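Histidinol dehydrogenase (Elizabethkingia anophelis NUHP1, PDB 6AN0) probably catalyses the last step of histidine biosynthesis, the two successive NAD-dependent, zinc-requiring oxidations of L-histidinol through the aldehyde to L-histidine. Local coordinates at residues 244-249 against 334-339; 274-279 against 311-316. One frame throughout, in Å; residues are numbered along the deposited sequence.

Contact 1. Residues 244-249 against 334-339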
loop_
_atom_site.group_PDB
_atom_site.type_symbol
_atom_site.label_atom_id
_atom_site.label_comp_id
_atom_site.label_asym_id
_atom_site.label_seq_id
_atom_site.Cartn_x
_atom_site.Cartn_y
_atom_site.Cartn_z
ATOM N N LEU A 244 -0.906 -7.836 22.441
ATOM C CA LEU A 244 0.055 -8.697 23.108
ATOM C C LEU A 244 0.817 -7.837 24.101
ATOM O O LEU A 244 1.279 -6.746 23.749
ATOM C CB LEU A 244 1.001 -9.363 22.101
ATOM C CG LEU A 244 1.996 -10.415 22.608
ATOM C CD1 LEU A 244 2.286 -11.421 21.501
ATOM C CD2 LEU A 244 3.309 -9.772 23.103
ATOM N N VAL A 245 0.896 -8.302 25.345
ATOM C CA VAL A 245 1.602 -7.616 26.422
ATOM C C VAL A 245 2.790 -8.468 26.836
ATOM O O VAL A 245 2.661 -9.686 26.999
ATOM C CB VAL A 245 0.679 -7.362 27.632
ATOM C CG1 VAL A 245 1.433 -6.614 28.750
ATOM C CG2 VAL A 245 -0.580 -6.624 27.201
ATOM N N ILE A 246 3.939 -7.821 27.037
ATOM C CA ILE A 246 5.121 -8.445 27.629
ATOM C C ILE A 246 5.356 -7.805 28.995
ATOM O O ILE A 246 5.491 -6.577 29.098
ATOM C CB ILE A 246 6.359 -8.282 26.735
ATOM C CG1 ILE A 246 6.112 -8.928 25.362
ATOM C CG2 ILE A 246 7.587 -8.884 27.416
ATOM C CD1 ILE A 246 7.332 -8.838 24.411
ATOM N N ALA A 247 5.423 -8.629 30.041
ATOM C CA ALA A 247 5.494 -8.134 31.414
ATOM C C ALA A 247 6.609 -8.829 32.188
ATOM O O ALA A 247 6.683 -10.059 32.195
ATOM C CB ALA A 247 4.153 -8.353 32.132
ATOM N N ASP A 248 7.459 -8.049 32.860
ATOM C CA ASP A 248 8.438 -8.624 33.772
ATOM C C ASP A 248 8.053 -8.249 35.204
ATOM O O ASP A 248 6.936 -7.785 35.458
ATOM C CB ASP A 248 9.866 -8.195 33.381
ATOM C CG ASP A 248 10.129 -6.706 33.577
ATOM O OD1 ASP A 248 9.275 -5.992 34.134
ATOM O OD2 ASP A 248 11.218 -6.247 33.162
ATOM N N THR A 249 8.976 -8.465 36.150
ATOM C CA THR A 249 8.668 -8.206 37.553
ATOM C C THR A 249 8.406 -6.730 37.850
ATOM O O THR A 249 7.878 -6.420 38.925
ATOM C CB THR A 249 9.805 -8.724 38.450
ATOM O OG1 THR A 249 11.029 -8.090 38.068
ATOM C CG2 THR A 249 9.959 -10.227 38.300
ATOM N N LEU A 334 4.879 -3.102 25.999
ATOM C CA LEU A 334 6.104 -3.538 26.676
ATOM C C LEU A 334 6.055 -3.021 28.108
ATOM O O LEU A 334 6.517 -1.920 28.406
ATOM C CB LEU A 334 7.356 -3.043 25.958
ATOM C CG LEU A 334 7.569 -3.546 24.534
ATOM C CD1 LEU A 334 8.951 -3.065 24.066
ATOM C CD2 LEU A 334 7.433 -5.087 24.437
ATOM N N ALA A 335 5.500 -3.836 29.006
ATOM C CA ALA A 335 5.414 -3.480 30.421
ATOM C C ALA A 335 6.660 -3.984 31.145
ATOM O O ALA A 335 6.629 -4.853 32.021
ATOM C CB ALA A 335 4.129 -4.038 31.035
ATOM N N ILE A 336 7.796 -3.423 30.737
ATOM C CA ILE A 336 9.084 -3.885 31.221
ATOM C C ILE A 336 9.972 -2.689 31.495
ATOM O O ILE A 336 9.718 -1.566 31.050
ATOM C CB ILE A 336 9.807 -4.828 30.237
ATOM C CG1 ILE A 336 10.195 -4.042 28.963
ATOM C CG2 ILE A 336 8.980 -6.073 29.962
ATOM C CD1 ILE A 336 10.715 -4.888 27.826
ATOM N N GLU A 337 11.022 -2.985 32.247
ATOM C CA GLU A 337 12.107 -2.071 32.545
ATOM C C GLU A 337 12.943 -1.793 31.302
ATOM O O GLU A 337 13.221 -2.703 30.512
ATOM C CB GLU A 337 12.979 -2.724 33.611
ATOM C CG GLU A 337 13.690 -1.811 34.549
ATOM C CD GLU A 337 14.174 -2.569 35.764
ATOM O OE1 GLU A 337 14.838 -3.620 35.600
ATOM O OE2 GLU A 337 13.861 -2.134 36.890
ATOM N N ASN A 338 13.362 -0.533 31.148
ATOM C CA ASN A 338 14.407 -0.145 30.195
ATOM C C ASN A 338 14.057 -0.557 28.761
ATOM O O ASN A 338 14.836 -1.228 28.074
ATOM C CB ASN A 338 15.755 -0.727 30.618
ATOM C CG ASN A 338 16.226 -0.176 31.952
ATOM O OD1 ASN A 338 15.991 0.992 32.264
ATOM N ND2 ASN A 338 16.876 -1.012 32.747
ATOM N N THR A 339 12.881 -0.117 28.299
ATOM C CA THR A 339 12.407 -0.524 26.980
ATOM C C THR A 339 13.358 -0.102 25.872
ATOM O O THR A 339 13.350 -0.720 24.802
ATOM C CB THR A 339 11.012 0.047 26.683
ATOM O OG1 THR A 339 11.024 1.475 26.814
ATOM C CG2 THR A 339 9.950 -0.555 27.609
#
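Parallel strands 242-247 and 331-335, neighbours in the six-stranded sheet, end here with Ile246 opposite Leu334 and Ala247 opposite Ala335. The strongest bond between the segments runs from Ala335 N to Ile246 O at 2.7 Å, nearly along the C=O axis (135° at the hydrogen); Leu244 and Ile246 continue the ladder with His331 and Ile333. The return bond, from Asp248 N to Ala335 O, is weak (3.4 Å), consistent with the inverse gamma turn centred on Ala335, where the strand ends. On the face of Ile246, its CD1 lies 3.8 Å from CD2 of Leu334, the two side chains pointing the same way; Cys320 and Ile321 of helix 317-327 touch Ile246, a place suited to branched aliphatic groups. On the other face, the small methyls of Ala247 and Ala335 suit the close pairing, CA to CA 4.8 Å. Beyond the strands, the side chain of Asp248 crosses that of Ile336 at about a right angle, with OD2 3.5 Å from Ile336 CB. That oxygen accepts a straight but weak bond from Glu337 N (3.4 Å), while OD1 is held by the hydroxyl of Thr250. Both bonds probably favour the ionised carboxylate, which the nearby Glu337 carboxylate would partly offset.

Contact 2. Residues 274-279 against 311-316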
loop_
_atom_site.group_PDB
_atom_site.type_symbol
_atom_site.label_atom_id
_atom_site.label_comp_id
_atom_site.label_asym_id
_atom_site.label_seq_id
_atom_site.Cartn_x
_atom_site.Cartn_y
_atom_site.Cartn_z
ATOM N N LEU A 274 -0.823 -12.569 26.775
ATOM C CA LEU A 274 0.044 -12.089 27.849
ATOM C C LEU A 274 1.276 -12.986 27.937
ATOM O O LEU A 274 1.155 -14.194 28.171
ATOM C CB LEU A 274 -0.704 -12.065 29.188
ATOM C CG LEU A 274 0.112 -11.780 30.460
ATOM C CD1 LEU A 274 0.785 -10.412 30.393
ATOM C CD2 LEU A 274 -0.768 -11.879 31.705
ATOM N N LEU A 275 2.454 -12.398 27.734
ATOM C CA LEU A 275 3.734 -13.075 27.907
ATOM C C LEU A 275 4.384 -12.524 29.167
ATOM O O LEU A 275 4.494 -11.303 29.313
ATOM C CB LEU A 275 4.658 -12.840 26.703
ATOM C CG LEU A 275 4.127 -13.145 25.299
ATOM C CD1 LEU A 275 5.225 -12.880 24.275
ATOM C CD2 LEU A 275 3.642 -14.581 25.207
ATOM N N THR A 276 4.781 -13.403 30.088
ATOM C CA THR A 276 5.455 -12.955 31.303
ATOM C C THR A 276 6.767 -13.707 31.468
ATOM O O THR A 276 6.924 -14.824 30.965
ATOM C CB THR A 276 4.592 -13.149 32.577
ATOM O OG1 THR A 276 4.484 -14.544 32.882
ATOM C CG2 THR A 276 3.201 -12.578 32.399
ATOM N N THR A 277 7.715 -13.089 32.180
ATOM C CA THR A 277 8.968 -13.773 32.477
ATOM C C THR A 277 8.934 -14.583 33.769
ATOM O O THR A 277 9.917 -15.270 34.060
ATOM C CB THR A 277 10.154 -12.795 32.540
ATOM O OG1 THR A 277 9.889 -11.751 33.489
ATOM C CG2 THR A 277 10.426 -12.196 31.168
ATOM N N ASP A 278 7.863 -14.525 34.562
ATOM C CA ASP A 278 7.731 -15.529 35.614
ATOM C C ASP A 278 6.260 -15.749 35.946
ATOM O O ASP A 278 5.388 -14.940 35.618
ATOM C CB ASP A 278 8.590 -15.199 36.866
ATOM C CG ASP A 278 7.984 -14.147 37.809
ATOM O OD1 ASP A 278 6.750 -13.975 37.902
ATOM O OD2 ASP A 278 8.790 -13.499 38.516
ATOM N N GLU A 279 6.014 -16.876 36.613
ATOM C CA GLU A 279 4.658 -17.346 36.847
ATOM C C GLU A 279 3.915 -16.474 37.851
ATOM O O GLU A 279 2.685 -16.365 37.783
ATOM C CB GLU A 279 4.718 -18.796 37.326
ATOM C CG GLU A 279 3.439 -19.581 37.179
ATOM C CD GLU A 279 3.678 -21.065 37.365
ATOM O OE1 GLU A 279 2.721 -21.855 37.222
ATOM O OE2 GLU A 279 4.838 -21.434 37.649
ATOM N N GLY A 311 -2.233 -16.887 28.227
ATOM C CA GLY A 311 -1.129 -16.400 29.045
ATOM C C GLY A 311 0.024 -17.392 29.007
ATOM O O GLY A 311 -0.166 -18.589 29.239
ATOM N N ILE A 312 1.217 -16.883 28.706
ATOM C CA ILE A 312 2.375 -17.729 28.436
ATOM C C ILE A 312 3.557 -17.240 29.260
ATOM O O ILE A 312 3.903 -16.054 29.212
ATOM C CB ILE A 312 2.723 -17.727 26.934
ATOM C CG1 ILE A 312 1.480 -18.084 26.109
ATOM C CG2 ILE A 312 3.880 -18.690 26.651
ATOM C CD1 ILE A 312 1.640 -17.891 24.618
ATOM N N VAL A 313 4.189 -18.151 29.995
ATOM C CA VAL A 313 5.424 -17.854 30.716
ATOM C C VAL A 313 6.609 -18.287 29.864
ATOM O O VAL A 313 6.684 -19.440 29.422
ATOM C CB VAL A 313 5.458 -18.536 32.094
ATOM C CG1 VAL A 313 6.787 -18.247 32.770
ATOM C CG2 VAL A 313 4.315 -18.040 32.949
ATOM N N LEU A 314 7.530 -17.360 29.631
ATOM C CA LEU A 314 8.761 -17.603 28.894
ATOM C C LEU A 314 9.919 -17.029 29.700
ATOM O O LEU A 314 9.774 -15.983 30.337
ATOM C CB LEU A 314 8.691 -16.963 27.490
ATOM C CG LEU A 314 7.613 -17.528 26.555
ATOM C CD1 LEU A 314 7.400 -16.650 25.306
ATOM C CD2 LEU A 314 7.937 -18.976 26.167
ATOM N N ASP A 315 11.071 -17.694 29.663
ATOM C CA ASP A 315 12.085 -17.468 30.687
ATOM C C ASP A 315 13.027 -16.300 30.388
ATOM O O ASP A 315 14.046 -16.165 31.068
ATOM C CB ASP A 315 12.889 -18.752 30.939
ATOM C CG ASP A 315 13.620 -19.257 29.710
ATOM O OD1 ASP A 315 13.684 -18.541 28.689
ATOM O OD2 ASP A 315 14.140 -20.392 29.773
ATOM N N SER A 316 12.715 -15.452 29.407
ATOM C CA SER A 316 13.499 -14.240 29.197
ATOM C C SER A 316 12.693 -13.256 28.363
ATOM O O SER A 316 11.781 -13.641 27.625
ATOM C CB SER A 316 14.841 -14.540 28.518
ATOM O OG SER A 316 14.664 -14.871 27.153
#
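Three backbone hydrogen bonds, each close to the acceptor's C=O axis, lace strand 271-276 to strand 310-313 in parallel register. Ile312 N gives to Leu274 O at 2.7 Å, Thr276 N to Ile312 O at 2.9 Å, and Leu314 N to Thr276 O at 2.9 Å, so Ile312 uses both its N-H and its carbonyl toward the same neighbour. CA-H...O contacts fill in between them; the last, Thr277 CA to Leu314 O at 3.2 Å, carries the pairing past the strand ends. Thr276 turns its hydroxyl between its own N and carbonyl carbon (chi1 71°), from where OG1 donates to Asp278 O at 2.9 Å, arriving above the carbonyl plane. Threonine suits this strand end: its branched carbon fits the extended chain while its hydroxyl ties down the following turn. The same OG1 lies 3.5 Å from CG2 of Val313, whose other methyl, CG1, rests near Asp278 CA. On the opposite face, Leu275 and Ile312 lie side by side, Leu275 CD2 against Ile312 CB at 3.7 Å, and Leu314 CD1 extends this apolar patch. Both segments then run into helices: Asp278 caps Ile281 N with OD1, and Ser316 caps Lys319 N with OG, short polar side chains suited to an N-cap. The two strands, joined through helices 279-293 and 299-307, form a beta-alpha-beta crossover. Helices pack on both their faces: Leu282 of helix 279-293 on Leu274, Thr276 and Val313, Phe323 of helix 317-327 on Leu275 and Ile312, while strand 10-13 flanks the outer edge of strand 310-313.

How the contacts relate
Both contacts belong to one six-stranded parallel sheet, and strands 242-247 and 271-276 are neighbours in it, so the two contacts adjoin: Val245 O meets Leu275 N at 2.8 Å and Ala247 N meets Leu275 O at 2.9 Å, both probable hydrogen bonds. Each is largely buried, and helix 317-327 packs on the face that carries Ile246 in contact 1 and Leu275 in contact 2. Their chemistry differs. Contact 2 keeps regular pairing up to two helix starts, whereas contact 1 frays into a turn and an aspartate-backbone link. In contact 1 the side chain of Val245 is about 12 Å from a bound zinc ion, while contact 2 lies next to the edge strand 10-13.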